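Local coordinates for protein putative phosphosugar isomerase (Silicibacter pomeroyi DSS-3, PDB 3FJ1) that probably binds carbohydrate derivatives through its two SIS domains, though the reaction it catalyses is not established, at residues 206-217 against 233-243. Sequence-based numbering, arbitrary orientation. Where two conformers were deposited one is given.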
# COMPACT_ATOMS: atom_id res chain seq x y z
N PRO A 206 -24.06 -3.79 8.09
CA PRO A 206 -22.82 -3.96 8.85
C PRO A 206 -21.49 -4.21 8.13
O PRO A 206 -20.84 -5.21 8.34
CB PRO A 206 -23.19 -5.07 9.85
CG PRO A 206 -24.19 -5.87 9.19
CD PRO A 206 -24.95 -4.96 8.22
N SER A 207 -21.11 -3.27 7.27
CA SER A 207 -19.77 -3.21 6.65
C SER A 207 -19.51 -1.73 6.47
O SER A 207 -20.45 -0.93 6.50
CB SER A 207 -19.72 -3.91 5.31
OG SER A 207 -19.66 -5.29 5.50
N LEU A 208 -18.27 -1.36 6.19
CA LEU A 208 -17.96 0.05 6.13
C LEU A 208 -16.93 0.38 5.07
O LEU A 208 -15.94 -0.31 4.95
CB LEU A 208 -17.42 0.49 7.48
CG LEU A 208 -16.94 1.94 7.63
CD1 LEU A 208 -18.15 2.88 7.55
CD2 LEU A 208 -16.13 2.12 8.90
N PHE A 209 -17.17 1.47 4.32
CA PHE A 209 -16.18 2.02 3.42
C PHE A 209 -15.64 3.32 4.01
O PHE A 209 -16.40 4.17 4.46
CB PHE A 209 -16.74 2.26 2.02
CG PHE A 209 -17.21 1.00 1.35
CD1 PHE A 209 -16.30 0.04 0.97
CD2 PHE A 209 -18.56 0.81 1.06
CE1 PHE A 209 -16.72 -1.12 0.32
CE2 PHE A 209 -18.99 -0.34 0.43
CZ PHE A 209 -18.06 -1.32 0.06
N THR A 210 -14.33 3.42 4.12
CA THR A 210 -13.68 4.66 4.55
C THR A 210 -12.96 5.30 3.36
O THR A 210 -12.47 4.61 2.47
CB THR A 210 -12.70 4.41 5.71
OG1 THR A 210 -11.70 3.47 5.30
CG2 THR A 210 -13.50 3.85 6.93
N LEU A 211 -12.95 6.63 3.34
CA LEU A 211 -12.28 7.40 2.32
C LEU A 211 -11.32 8.40 2.93
O LEU A 211 -11.52 8.91 4.04
CB LEU A 211 -13.28 8.17 1.44
CG LEU A 211 -14.44 7.42 0.79
CD1 LEU A 211 -15.29 8.44 -0.07
CD2 LEU A 211 -13.96 6.28 -0.05
N GLY A 212 -10.28 8.70 2.17
CA GLY A 212 -9.33 9.73 2.52
C GLY A 212 -8.80 10.33 1.22
O GLY A 212 -9.03 9.80 0.16
N ARG A 213 -8.12 11.46 1.33
CA ARG A 213 -7.51 12.10 0.17
C ARG A 213 -6.26 12.81 0.69
O ARG A 213 -6.35 13.65 1.57
CB ARG A 213 -8.49 13.05 -0.51
CG ARG A 213 -7.96 13.80 -1.74
CD ARG A 213 -7.52 12.83 -2.85
NE ARG A 213 -7.31 13.49 -4.15
CZ ARG A 213 -6.55 12.98 -5.11
NH1 ARG A 213 -5.88 11.86 -4.91
NH2 ARG A 213 -6.39 13.62 -6.27
N GLY A 214 -5.09 12.49 0.12
CA GLY A 214 -3.85 13.03 0.67
C GLY A 214 -3.58 12.45 2.07
O GLY A 214 -3.79 11.27 2.32
N THR A 215 -3.15 13.31 2.98
CA THR A 215 -2.71 12.89 4.33
C THR A 215 -3.74 12.01 5.04
O THR A 215 -3.37 10.97 5.65
CB THR A 215 -2.32 14.10 5.19
OG1 THR A 215 -1.42 14.94 4.45
CG2 THR A 215 -1.66 13.69 6.54
N SER A 216 -5.03 12.36 4.92
CA SER A 216 -6.08 11.66 5.65
C SER A 216 -6.30 10.22 5.16
O SER A 216 -6.99 9.43 5.81
CB SER A 216 -7.38 12.46 5.57
OG SER A 216 -7.96 12.36 4.29
N LEU A 217 -5.76 9.89 3.99
CA LEU A 217 -5.81 8.51 3.53
C LEU A 217 -5.16 7.57 4.53
O LEU A 217 -5.58 6.43 4.65
CB LEU A 217 -5.16 8.33 2.15
CG LEU A 217 -5.36 6.97 1.47
CD1 LEU A 217 -6.81 6.51 1.34
CD2 LEU A 217 -4.69 7.06 0.08
N LEU A 233 -16.06 -7.19 11.40
CA LEU A 233 -16.93 -6.85 10.29
C LEU A 233 -16.02 -6.29 9.22
O LEU A 233 -14.96 -5.76 9.53
CB LEU A 233 -17.99 -5.82 10.69
CG LEU A 233 -19.08 -6.27 11.68
CD1 LEU A 233 -19.82 -5.06 12.18
CD2 LEU A 233 -20.03 -7.29 11.05
N HIS A 234 -16.45 -6.38 7.97
CA HIS A 234 -15.62 -5.99 6.87
C HIS A 234 -15.57 -4.48 6.70
O HIS A 234 -16.59 -3.80 6.90
CB HIS A 234 -16.14 -6.63 5.57
CG HIS A 234 -15.26 -6.37 4.39
ND1 HIS A 234 -13.93 -6.73 4.36
CD2 HIS A 234 -15.53 -5.78 3.20
CE1 HIS A 234 -13.41 -6.38 3.19
NE2 HIS A 234 -14.36 -5.80 2.47
N ALA A 235 -14.39 -3.97 6.37
CA ALA A 235 -14.21 -2.59 5.99
C ALA A 235 -13.15 -2.47 4.91
O ALA A 235 -12.24 -3.32 4.82
CB ALA A 235 -13.83 -1.72 7.19
N GLU A 236 -13.24 -1.42 4.10
CA GLU A 236 -12.25 -1.16 3.04
C GLU A 236 -12.01 0.34 2.94
O GLU A 236 -12.98 1.12 2.97
CB GLU A 236 -12.72 -1.67 1.67
CG GLU A 236 -12.84 -3.17 1.54
CD GLU A 236 -13.47 -3.59 0.21
OE1 GLU A 236 -13.30 -2.89 -0.81
OE2 GLU A 236 -14.16 -4.62 0.19
N SER A 237 -10.74 0.73 2.83
CA SER A 237 -10.34 2.12 2.68
C SER A 237 -9.96 2.46 1.23
O SER A 237 -9.21 1.71 0.57
CB SER A 237 -9.14 2.41 3.58
OG SER A 237 -8.75 3.76 3.41
N TYR A 238 -10.38 3.62 0.77
CA TYR A 238 -10.08 4.05 -0.58
C TYR A 238 -9.71 5.50 -0.63
O TYR A 238 -10.19 6.29 0.19
CB TYR A 238 -11.33 3.94 -1.46
CG TYR A 238 -11.81 2.54 -1.73
CD1 TYR A 238 -12.75 1.92 -0.90
CD2 TYR A 238 -11.37 1.87 -2.84
CE1 TYR A 238 -13.20 0.62 -1.18
CE2 TYR A 238 -11.81 0.62 -3.13
CZ TYR A 238 -12.70 -0.01 -2.28
OH TYR A 238 -13.10 -1.30 -2.64
N SER A 239 -8.87 5.85 -1.62
CA SER A 239 -8.74 7.24 -1.96
C SER A 239 -10.09 7.67 -2.54
O SER A 239 -10.66 6.96 -3.39
CB SER A 239 -7.64 7.46 -3.01
OG SER A 239 -7.60 8.83 -3.45
N SER A 240 -10.54 8.86 -2.19
CA SER A 240 -11.78 9.43 -2.73
C SER A 240 -11.63 9.69 -4.25
O SER A 240 -12.60 9.74 -5.00
CB SER A 240 -12.12 10.71 -1.96
OG SER A 240 -11.06 11.64 -2.01
N ALA A 241 -10.38 9.87 -4.70
CA ALA A 241 -10.10 10.05 -6.13
C ALA A 241 -10.14 8.73 -6.90
O ALA A 241 -10.13 8.74 -8.12
CB ALA A 241 -8.75 10.71 -6.31
N GLU A 242 -10.12 7.60 -6.20
CA GLU A 242 -10.16 6.31 -6.85
C GLU A 242 -11.42 5.50 -6.61
O GLU A 242 -11.69 4.55 -7.35
CB GLU A 242 -8.96 5.48 -6.38
CG GLU A 242 -7.63 6.15 -6.65
CD GLU A 242 -7.31 6.31 -8.13
OE1 GLU A 242 -7.92 5.61 -8.99
OE2 GLU A 242 -6.45 7.15 -8.45
N VAL A 243 -12.18 5.87 -5.59
CA VAL A 243 -13.33 5.05 -5.16
C VAL A 243 -14.38 4.83 -6.26
O VAL A 243 -14.99 3.75 -6.33
CB VAL A 243 -13.98 5.61 -3.88
CG1 VAL A 243 -14.65 6.96 -4.14
CG2 VAL A 243 -14.95 4.61 -3.32
O HOH W 1 -18.86 -7.71 7.24
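A parallel beta-alpha-beta unit of the second SIS domain is completed here: strand 208-212 leads through helix 217-231 to strand 235-239, an outermost strand of the five-stranded sheet within the chain, and Thr210 lies beside Ser237. The pairing illustrates how a parallel strand serves its neighbour with alternate residues. Leu208, Thr210 and Gly212 donate and accept, Thr210 N reaching Glu236 O at 2.9 Å and Thr210 O taking Tyr238 N, while Phe209 and Leu211 turn their backbone bonds to strand 257-259 and the residues flanking it.

On the face covered by helix 217-231, Thr210 OG1 sits between backbone N and carbonyl carbon (chi1 59°), which brings it 3.3 Å from Ser237 CB; its hydrogen bond goes to Ser220 O, whereas Ser237 OG binds Asn221. The other face carries Phe209, Glu236, Leu211 and Tyr238. In the conformer given for Glu236, Phe209 and Glu236 run side by side, ring and carboxylate planes 87° apart, with OE1 at the ring edge, and His234 NE2 meets Glu236 OE2 at 2.6 Å in the imidazole plane.

Just past strand 235-239, Ser240 N binds Gly212 O at 2.9 Å, extending the parallel pattern by one bond. Arg213, salt-bridged to Asp106 of the second subunit, lays one guanidinium face over Ala241, whose CB stands 3.4 Å from Arg213 CZ.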